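Local coordinates for protein putative aldehyde dehydrogenase AldY (Bacillus subtilis, PDB 4DNG) that probably oxidises aldehydes to carboxylates with NAD+ as electron acceptor and may protect cells against stress from ethanol and related compounds, at residues A[65-69]-A[119-123]; A[74-79]-A[192-197]; A[109-113]-A[161-165]. All coordinates share one frame; numbering follows the deposited sequence.

Contact 1 of 3, residues A[65-69]-A[119-123]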
loop_
_atom_site.group_PDB
_atom_site.type_symbol
_atom_site.label_atom_id
_atom_site.label_comp_id
_atom_site.label_asym_id
_atom_site.label_seq_id
_atom_site.Cartn_x
_atom_site.Cartn_y
_atom_site.Cartn_z
ATOM N N THR A 65 -3.000 -13.690 -23.693
ATOM C CA THR A 65 -3.588 -12.388 -23.947
ATOM C C THR A 65 -4.949 -12.509 -24.658
ATOM O O THR A 65 -5.944 -11.946 -24.169
ATOM C CB THR A 65 -2.611 -11.520 -24.761
ATOM O OG1 THR A 65 -1.388 -11.406 -24.022
ATOM C CG2 THR A 65 -3.175 -10.123 -25.042
ATOM N N GLU A 66 -4.984 -13.258 -25.771
ATOM C CA GLU A 66 -6.201 -13.422 -26.597
ATOM C C GLU A 66 -7.359 -14.008 -25.787
ATOM O O GLU A 66 -8.479 -13.508 -25.864
ATOM C CB GLU A 66 -5.962 -14.276 -27.872
ATOM C CG GLU A 66 -4.676 -13.977 -28.644
ATOM C CD GLU A 66 -3.435 -14.635 -28.027
ATOM O OE1 GLU A 66 -2.493 -13.901 -27.646
ATOM O OE2 GLU A 66 -3.392 -15.883 -27.906
ATOM N N ASP A 67 -7.083 -15.056 -25.008
ATOM C CA ASP A 67 -8.088 -15.633 -24.113
ATOM C C ASP A 67 -8.754 -14.495 -23.344
ATOM O O ASP A 67 -9.985 -14.402 -23.276
ATOM C CB ASP A 67 -7.447 -16.598 -23.095
ATOM C CG ASP A 67 -7.137 -18.000 -23.663
ATOM O OD1 ASP A 67 -7.762 -18.466 -24.652
ATOM O OD2 ASP A 67 -6.258 -18.661 -23.066
ATOM N N ARG A 68 -7.919 -13.616 -22.790
ATOM C CA ARG A 68 -8.369 -12.587 -21.871
ATOM C C ARG A 68 -9.051 -11.410 -22.550
ATOM O O ARG A 68 -10.007 -10.871 -22.005
ATOM C CB ARG A 68 -7.214 -12.109 -20.985
ATOM C CG ARG A 68 -6.934 -13.037 -19.827
ATOM C CD ARG A 68 -5.777 -12.556 -18.987
ATOM N NE ARG A 68 -4.551 -13.219 -19.396
ATOM C CZ ARG A 68 -3.489 -12.596 -19.895
ATOM N NH1 ARG A 68 -3.497 -11.282 -20.042
ATOM N NH2 ARG A 68 -2.413 -13.294 -20.232
ATOM N N LYS A 69 -8.565 -11.004 -23.722
ATOM C CA LYS A 69 -9.225 -9.935 -24.469
ATOM C C LYS A 69 -10.602 -10.393 -24.944
ATOM O O LYS A 69 -11.567 -9.623 -24.885
ATOM C CB LYS A 69 -8.373 -9.451 -25.646
ATOM C CG LYS A 69 -7.043 -8.831 -25.239
ATOM C CD LYS A 69 -6.224 -8.376 -26.441
ATOM C CE LYS A 69 -6.677 -7.014 -26.952
ATOM N NZ LYS A 69 -6.103 -6.709 -28.293
ATOM N N THR A 119 -4.338 -5.929 -20.831
ATOM C CA THR A 119 -4.332 -7.376 -20.679
ATOM C C THR A 119 -2.989 -7.936 -21.157
ATOM O O THR A 119 -2.525 -8.969 -20.674
ATOM C CB THR A 119 -5.439 -8.039 -21.515
ATOM O OG1 THR A 119 -6.436 -7.072 -21.860
ATOM C CG2 THR A 119 -6.074 -9.165 -20.744
ATOM N N GLY A 120 -2.345 -7.189 -22.024
ATOM C CA GLY A 120 -1.074 -7.564 -22.581
ATOM C C GLY A 120 0.083 -7.446 -21.636
ATOM O O GLY A 120 1.162 -7.897 -21.932
ATOM N N GLU A 121 -0.132 -6.820 -20.500
ATOM C CA GLU A 121 0.959 -6.436 -19.627
ATOM C C GLU A 121 1.722 -7.527 -18.893
ATOM O O GLU A 121 2.736 -7.238 -18.297
ATOM C CB GLU A 121 0.495 -5.390 -18.645
ATOM C CG GLU A 121 0.208 -4.056 -19.287
ATOM C CD GLU A 121 1.444 -3.433 -19.861
ATOM O OE1 GLU A 121 2.284 -4.179 -20.365
ATOM O OE2 GLU A 121 1.578 -2.203 -19.810
ATOM N N LEU A 122 1.244 -8.761 -18.909
ATOM C CA LEU A 122 1.861 -9.823 -18.120
ATOM C C LEU A 122 3.106 -10.476 -18.722
ATOM O O LEU A 122 3.071 -11.653 -19.035
ATOM C CB LEU A 122 0.856 -10.955 -17.962
ATOM C CG LEU A 122 -0.453 -10.803 -17.202
ATOM C CD1 LEU A 122 -1.241 -12.090 -17.284
ATOM C CD2 LEU A 122 -0.195 -10.482 -15.751
ATOM N N GLY A 123 4.213 -9.744 -18.840
ATOM C CA GLY A 123 5.430 -10.286 -19.425
ATOM C C GLY A 123 6.724 -9.662 -18.944
ATOM O O GLY A 123 6.743 -8.537 -18.499
#
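R68 reaches from the first turn of helix 65-81 along T119 and on to L122, in the turn that follows helix 98-118. Its CB starts close against the methyl of T119, with R68 CB and T119 CG2 3.2 Å apart. The two side chains slide past one another in opposite directions, and R68 CG and CD also run beside that methyl, CD coming to 3.8 Å from T119 CG2. At CD the chain bends (chi3 -96°), which turns the guanidinium toward the loop. NE is hydrogen-bonded to the hydroxyl of S63, just ahead of the helix. CZ and NH2 lie under one methyl of L122, whose CD1 is 3.4 Å from R68 NH2 and sits over one face, toward the rim; on the opposite face is CA of T65. NH1, at the tip, approaches T119 O at 2.6 Å, but the N-H points poorly (125°) and the bond is weak; another weak one goes from NH1 to the carbonyl of A169. An arginine suits this place because its aliphatic part packs as a hydrocarbon while its flat end gives NE to a hydroxyl and NH1, weakly, to two backbone carbonyls in a largely buried spot. Threonine serves as its partner, giving the methyl to R68 and turning its OG1 back to the carbonyl of A115. Toward solvent, K69 CG lies 3.9 Å from T119 OG1, while T65 OG1 stands 4.1 Å from CA of G120. In the fold, this is plain packing away from the predicted active site: the start of helix 65-81 is held against the link from helix 98-118 to strand 125-126, with A169 at the end of helix 156-169 close by.

Contact 2 of 3, residues A[74-79]-A[192-197]; sequences KARGYL and KAFEHA
A75 and A193 let two helices come together closely: the axes of 74-79 and 192-196 approach to 7.9 Å, with their directions at 127° to each other. A75 is a small bump in a hollow made by A193, F194 and A197. Its CB lies over the face of the F194 ring, 4.1 Å from the centroid, a CH-pi contact, while its backbone N abuts A197 CB. A197 CB, just past the helix end, also packs 3.6 Å from K74 CB, whose amine leads away from the interface. Y78, one turn on, is the large projection. With CG anti to the backbone N (chi1 -178°), its ring lies across helix 192-196, with A193, H196 and K192 all on one side of it. Y78 CD2 stands 3.5 Å over the imidazole face at H196 CG, the planes turned by 51°, and Y78 CD1 rests 3.8 Å from A193 CB. L79 CD2 touches that same methyl. At the far end of the ring K192 bends across it at about a right angle, and K192 NZ donates to Y78 OH over 3.1 Å. A leucine in place of Y78 would probably leave the K192 ammonium without this acceptor and open a gap beside H196. Helix 183-196 joins the parallel strands 173-177 and 204-206, a beta-alpha-beta crossover of the Rossmann-like cofactor domain of aldehyde dehydrogenases, here packed against helix 65-81.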
loop_
_atom_site.group_PDB
_atom_site.type_symbol
_atom_site.label_atom_id
_atom_site.label_comp_id
_atom_site.label_asym_id
_atom_site.label_seq_id
_atom_site.Cartn_x
_atom_site.Cartn_y
_atom_site.Cartn_z
ATOM N N LYS A 74 -16.512 -10.071 -25.175
ATOM C CA LYS A 74 -17.854 -10.652 -25.094
ATOM C C LYS A 74 -18.610 -10.077 -23.900
ATOM O O LYS A 74 -19.797 -9.787 -24.010
ATOM C CB LYS A 74 -17.797 -12.172 -25.061
ATOM C CG LYS A 74 -17.135 -12.777 -26.300
ATOM C CD LYS A 74 -17.561 -14.213 -26.533
ATOM C CE LYS A 74 -16.887 -14.791 -27.770
ATOM N NZ LYS A 74 -15.506 -15.289 -27.502
ATOM N N ALA A 75 -17.899 -9.867 -22.785
ATOM C CA ALA A 75 -18.450 -9.189 -21.608
ATOM C C ALA A 75 -18.946 -7.758 -21.926
ATOM O O ALA A 75 -20.131 -7.474 -21.761
ATOM C CB ALA A 75 -17.446 -9.188 -20.456
ATOM N N ARG A 76 -18.067 -6.877 -22.411
ATOM C CA ARG A 76 -18.510 -5.551 -22.837
ATOM C C ARG A 76 -19.613 -5.643 -23.888
ATOM O O ARG A 76 -20.508 -4.800 -23.929
ATOM C CB ARG A 76 -17.339 -4.680 -23.329
ATOM C CG ARG A 76 -16.988 -4.791 -24.807
ATOM C CD ARG A 76 -17.764 -3.803 -25.659
ATOM N NE ARG A 76 -17.192 -2.458 -25.624
ATOM C CZ ARG A 76 -17.736 -1.401 -26.226
ATOM N NH1 ARG A 76 -17.139 -0.217 -26.163
ATOM N NH2 ARG A 76 -18.877 -1.527 -26.895
ATOM N N GLY A 77 -19.536 -6.673 -24.729
ATOM C CA GLY A 77 -20.530 -6.901 -25.776
ATOM C C GLY A 77 -21.893 -7.220 -25.202
ATOM O O GLY A 77 -22.898 -6.660 -25.641
ATOM N N TYR A 78 -21.925 -8.116 -24.214
ATOM C CA TYR A 78 -23.163 -8.432 -23.502
ATOM C C TYR A 78 -23.826 -7.167 -22.925
ATOM O O TYR A 78 -25.052 -7.000 -23.010
ATOM C CB TYR A 78 -22.919 -9.466 -22.385
ATOM C CG TYR A 78 -24.174 -9.879 -21.647
ATOM C CD1 TYR A 78 -24.646 -9.149 -20.541
ATOM C CD2 TYR A 78 -24.907 -10.984 -22.066
ATOM C CE1 TYR A 78 -25.817 -9.523 -19.883
ATOM C CE2 TYR A 78 -26.063 -11.378 -21.411
ATOM C CZ TYR A 78 -26.516 -10.655 -20.328
ATOM O OH TYR A 78 -27.669 -11.078 -19.710
ATOM N N LEU A 79 -23.027 -6.276 -22.353
ATOM C CA LEU A 79 -23.603 -5.107 -21.659
ATOM C C LEU A 79 -24.164 -4.077 -22.631
ATOM O O LEU A 79 -25.164 -3.420 -22.337
ATOM C CB LEU A 79 -22.596 -4.439 -20.723
ATOM C CG LEU A 79 -21.899 -5.279 -19.640
ATOM C CD1 LEU A 79 -20.781 -4.490 -18.946
ATOM C CD2 LEU A 79 -22.869 -5.807 -18.597
ATOM N N LYS A 192 -23.447 -12.448 -14.930
ATOM C CA LYS A 192 -24.076 -12.949 -16.155
ATOM C C LYS A 192 -23.246 -12.606 -17.413
ATOM O O LYS A 192 -23.103 -13.415 -18.330
ATOM C CB LYS A 192 -25.515 -12.433 -16.273
ATOM C CG LYS A 192 -26.283 -12.991 -17.458
ATOM C CD LYS A 192 -26.997 -14.304 -17.178
ATOM C CE LYS A 192 -27.479 -14.957 -18.481
ATOM N NZ LYS A 192 -28.335 -14.111 -19.375
ATOM N N ALA A 193 -22.698 -11.396 -17.432
ATOM C CA ALA A 193 -21.892 -10.931 -18.548
ATOM C C ALA A 193 -20.646 -11.779 -18.738
ATOM O O ALA A 193 -20.304 -12.127 -19.867
ATOM C CB ALA A 193 -21.511 -9.476 -18.332
ATOM N N PHE A 194 -19.966 -12.118 -17.640
ATOM C CA PHE A 194 -18.722 -12.843 -17.754
ATOM C C PHE A 194 -18.966 -14.310 -18.039
ATOM O O PHE A 194 -18.164 -14.970 -18.729
ATOM C CB PHE A 194 -17.843 -12.622 -16.520
ATOM C CG PHE A 194 -17.060 -11.343 -16.578
ATOM C CD1 PHE A 194 -15.905 -11.255 -17.353
ATOM C CD2 PHE A 194 -17.506 -10.208 -15.905
ATOM C CE1 PHE A 194 -15.189 -10.066 -17.425
ATOM C CE2 PHE A 194 -16.792 -9.024 -15.964
ATOM C CZ PHE A 194 -15.639 -8.948 -16.724
ATOM N N GLU A 195 -20.091 -14.807 -17.533
ATOM C CA GLU A 195 -20.504 -16.155 -17.844
ATOM C C GLU A 195 -20.782 -16.227 -19.344
ATOM O O GLU A 195 -20.297 -17.130 -20.045
ATOM C CB GLU A 195 -21.741 -16.561 -17.033
ATOM C CG GLU A 195 -22.572 -17.645 -17.723
ATOM C CD GLU A 195 -23.693 -18.169 -16.870
ATOM O OE1 GLU A 195 -24.535 -17.353 -16.451
ATOM O OE2 GLU A 195 -23.738 -19.398 -16.637
ATOM N N HIS A 196 -21.551 -15.266 -19.846
ATOM C CA HIS A 196 -21.836 -15.208 -21.274
ATOM C C HIS A 196 -20.546 -15.276 -22.054
ATOM O O HIS A 196 -20.495 -15.837 -23.140
ATOM C CB HIS A 196 -22.596 -13.927 -21.578
ATOM C CG HIS A 196 -22.889 -13.723 -23.036
ATOM N ND1 HIS A 196 -23.936 -14.308 -23.655
ATOM C CD2 HIS A 196 -22.229 -12.966 -24.002
ATOM C CE1 HIS A 196 -23.948 -13.940 -24.942
ATOM N NE2 HIS A 196 -22.902 -13.117 -25.155
ATOM N N ALA A 197 -19.480 -14.734 -21.476
ATOM C CA ALA A 197 -18.213 -14.566 -22.169
ATOM C C ALA A 197 -17.276 -15.773 -22.048
ATOM O O ALA A 197 -16.119 -15.715 -22.475
ATOM C CB ALA A 197 -17.517 -13.294 -21.681
#

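Contact 3 of 3, residues A[109-113]-A[161-165]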
loop_
_atom_site.group_PDB
_atom_site.type_symbol
_atom_site.label_atom_id
_atom_site.label_comp_id
_atom_site.label_asym_id
_atom_site.label_seq_id
_atom_site.Cartn_x
_atom_site.Cartn_y
_atom_site.Cartn_z
ATOM N N ILE A 109 -18.730 0.106 -19.323
ATOM C CA ILE A 109 -18.231 -0.273 -20.632
ATOM C C ILE A 109 -16.858 0.349 -20.920
ATOM O O ILE A 109 -15.924 -0.338 -21.377
ATOM C CB ILE A 109 -19.255 0.141 -21.704
ATOM C CG1 ILE A 109 -20.477 -0.785 -21.624
ATOM C CG2 ILE A 109 -18.630 0.181 -23.096
ATOM C CD1 ILE A 109 -21.759 -0.178 -22.163
ATOM N N ALA A 110 -16.730 1.649 -20.658
ATOM C CA ALA A 110 -15.429 2.305 -20.787
ATOM C C ALA A 110 -14.338 1.527 -20.025
ATOM O O ALA A 110 -13.300 1.188 -20.599
ATOM C CB ALA A 110 -15.497 3.759 -20.339
ATOM N N ILE A 111 -14.603 1.201 -18.765
ATOM C CA ILE A 111 -13.668 0.401 -17.961
ATOM C C ILE A 111 -13.278 -0.929 -18.638
ATOM O O ILE A 111 -12.101 -1.299 -18.651
ATOM C CB ILE A 111 -14.222 0.158 -16.552
ATOM C CG1 ILE A 111 -14.195 1.452 -15.749
ATOM C CG2 ILE A 111 -13.434 -0.911 -15.822
ATOM C CD1 ILE A 111 -15.211 1.488 -14.626
ATOM N N LEU A 112 -14.251 -1.640 -19.210
ATOM C CA LEU A 112 -13.926 -2.870 -19.936
ATOM C C LEU A 112 -13.089 -2.608 -21.196
ATOM O O LEU A 112 -12.166 -3.361 -21.498
ATOM C CB LEU A 112 -15.178 -3.694 -20.259
ATOM C CG LEU A 112 -15.711 -4.587 -19.141
ATOM C CD1 LEU A 112 -17.118 -5.058 -19.468
ATOM C CD2 LEU A 112 -14.791 -5.780 -18.903
ATOM N N ASP A 113 -13.409 -1.536 -21.919
ATOM C CA ASP A 113 -12.616 -1.115 -23.081
ATOM C C ASP A 113 -11.168 -0.842 -22.670
ATOM O O ASP A 113 -10.241 -1.153 -23.404
ATOM C CB ASP A 113 -13.214 0.148 -23.716
ATOM C CG ASP A 113 -14.513 -0.119 -24.487
ATOM O OD1 ASP A 113 -14.815 -1.298 -24.785
ATOM O OD2 ASP A 113 -15.242 0.864 -24.795
ATOM N N MET A 161 -17.139 -2.970 -11.295
ATOM C CA MET A 161 -16.362 -3.293 -12.490
ATOM C C MET A 161 -14.983 -2.611 -12.435
ATOM O O MET A 161 -14.006 -3.085 -13.029
ATOM C CB MET A 161 -17.133 -2.880 -13.733
ATOM C CG MET A 161 -16.467 -3.225 -15.040
ATOM S SD MET A 161 -16.561 -4.998 -15.170
ATOM C CE MET A 161 -18.273 -5.186 -15.682
ATOM N N ARG A 162 -14.885 -1.520 -11.681
ATOM C CA ARG A 162 -13.585 -0.857 -11.513
ATOM C C ARG A 162 -12.585 -1.790 -10.842
ATOM O O ARG A 162 -11.386 -1.574 -10.945
ATOM C CB ARG A 162 -13.710 0.462 -10.760
ATOM C CG ARG A 162 -12.522 1.379 -10.930
ATOM C CD ARG A 162 -12.511 2.461 -9.864
ATOM N NE ARG A 162 -12.401 1.881 -8.529
ATOM C CZ ARG A 162 -12.733 2.519 -7.410
ATOM N NH1 ARG A 162 -12.609 1.916 -6.232
ATOM N NH2 ARG A 162 -13.202 3.756 -7.468
ATOM N N SER A 163 -13.068 -2.845 -10.188
ATOM C CA SER A 163 -12.150 -3.820 -9.615
ATOM C C SER A 163 -12.193 -5.152 -10.326
ATOM O O SER A 163 -11.171 -5.837 -10.452
ATOM C CB SER A 163 -12.400 -4.019 -8.123
ATOM O OG SER A 163 -12.264 -2.781 -7.465
ATOM N N ILE A 164 -13.376 -5.540 -10.766
ATOM C CA ILE A 164 -13.524 -6.816 -11.441
ATOM C C ILE A 164 -12.678 -6.868 -12.732
ATOM O O ILE A 164 -11.890 -7.798 -12.935
ATOM C CB ILE A 164 -15.010 -7.132 -11.683
ATOM C CG1 ILE A 164 -15.684 -7.446 -10.341
ATOM C CG2 ILE A 164 -15.149 -8.249 -12.696
ATOM C CD1 ILE A 164 -17.198 -7.384 -10.350
ATOM N N ALA A 165 -12.781 -5.843 -13.569
ATOM C CA ALA A 165 -12.205 -5.955 -14.925
ATOM C C ALA A 165 -10.657 -5.951 -14.978
ATOM O O ALA A 165 -10.065 -6.792 -15.643
ATOM C CB ALA A 165 -12.819 -4.920 -15.870
#
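I111 and L112 pack against M161 and A165 where helix 98-118 runs nearly parallel to helix 156-169, the connecting helix of a beta-alpha-beta crossover between the parallel strands 135-150 and 173-177 of the Rossmann-like domain. The short axes lie 9.4 Å apart and cross at -24°, a spacing filled by side chains without any hydrogen bond between the segments. Along the first segment, I109 comes first and turns from this interface toward R76 of helix 65-81. I111 points toward the partner helix. Its CG2, anti to the backbone N, lies 3.6 Å from M161 O and 4.1 Å from A165 CB, and the I111 and M161 side chains slide past each other in opposite directions. CG2 thus spans the turn from M161 to A165; the CG1 branch reaches along the helix, its CD1 4.3 Å from CB of R162. R162 contributes its CB and backbone N here, while its guanidinium leads away to a long, weak ion pair with E253, the predicted active-site glutamate. L112 forks next. M161, folded back at chi2 (70°) and chi3 (78°), crosses it at about a right angle, bringing SD near L112 CG and its methyl CE 4.0 Å from L112 CD1. Flexible methionine fits itself to the leucine, whereas alanine keeps the next turn low enough for the second prong: L112 CD2 meets A165 CB at 3.7 Å.

Contacts 1 and 2 share helix 65-81, one near its start and one farther along, with centres about 17 Å apart. Contact 3 falls within the chain loop closed by contact 2, and the two touch, their centres about 12 Å apart. R76 NH1 forms a salt bridge with D113 OD2 at 2.6 Å, and F194 CE2 packs 3.7 Å from I164 CG2, so helices 65-81, 98-118, 156-169 and 183-196 pack as one group. Contact 1 lies about 15 Å from contact 3, centre to centre, without touching it. Contacts 1 and 2 lie away from the predicted active site, which contact 3 borders: the nearest side-chain atoms of R162 and E253 are about 3 Å apart, a long, weak ion pair.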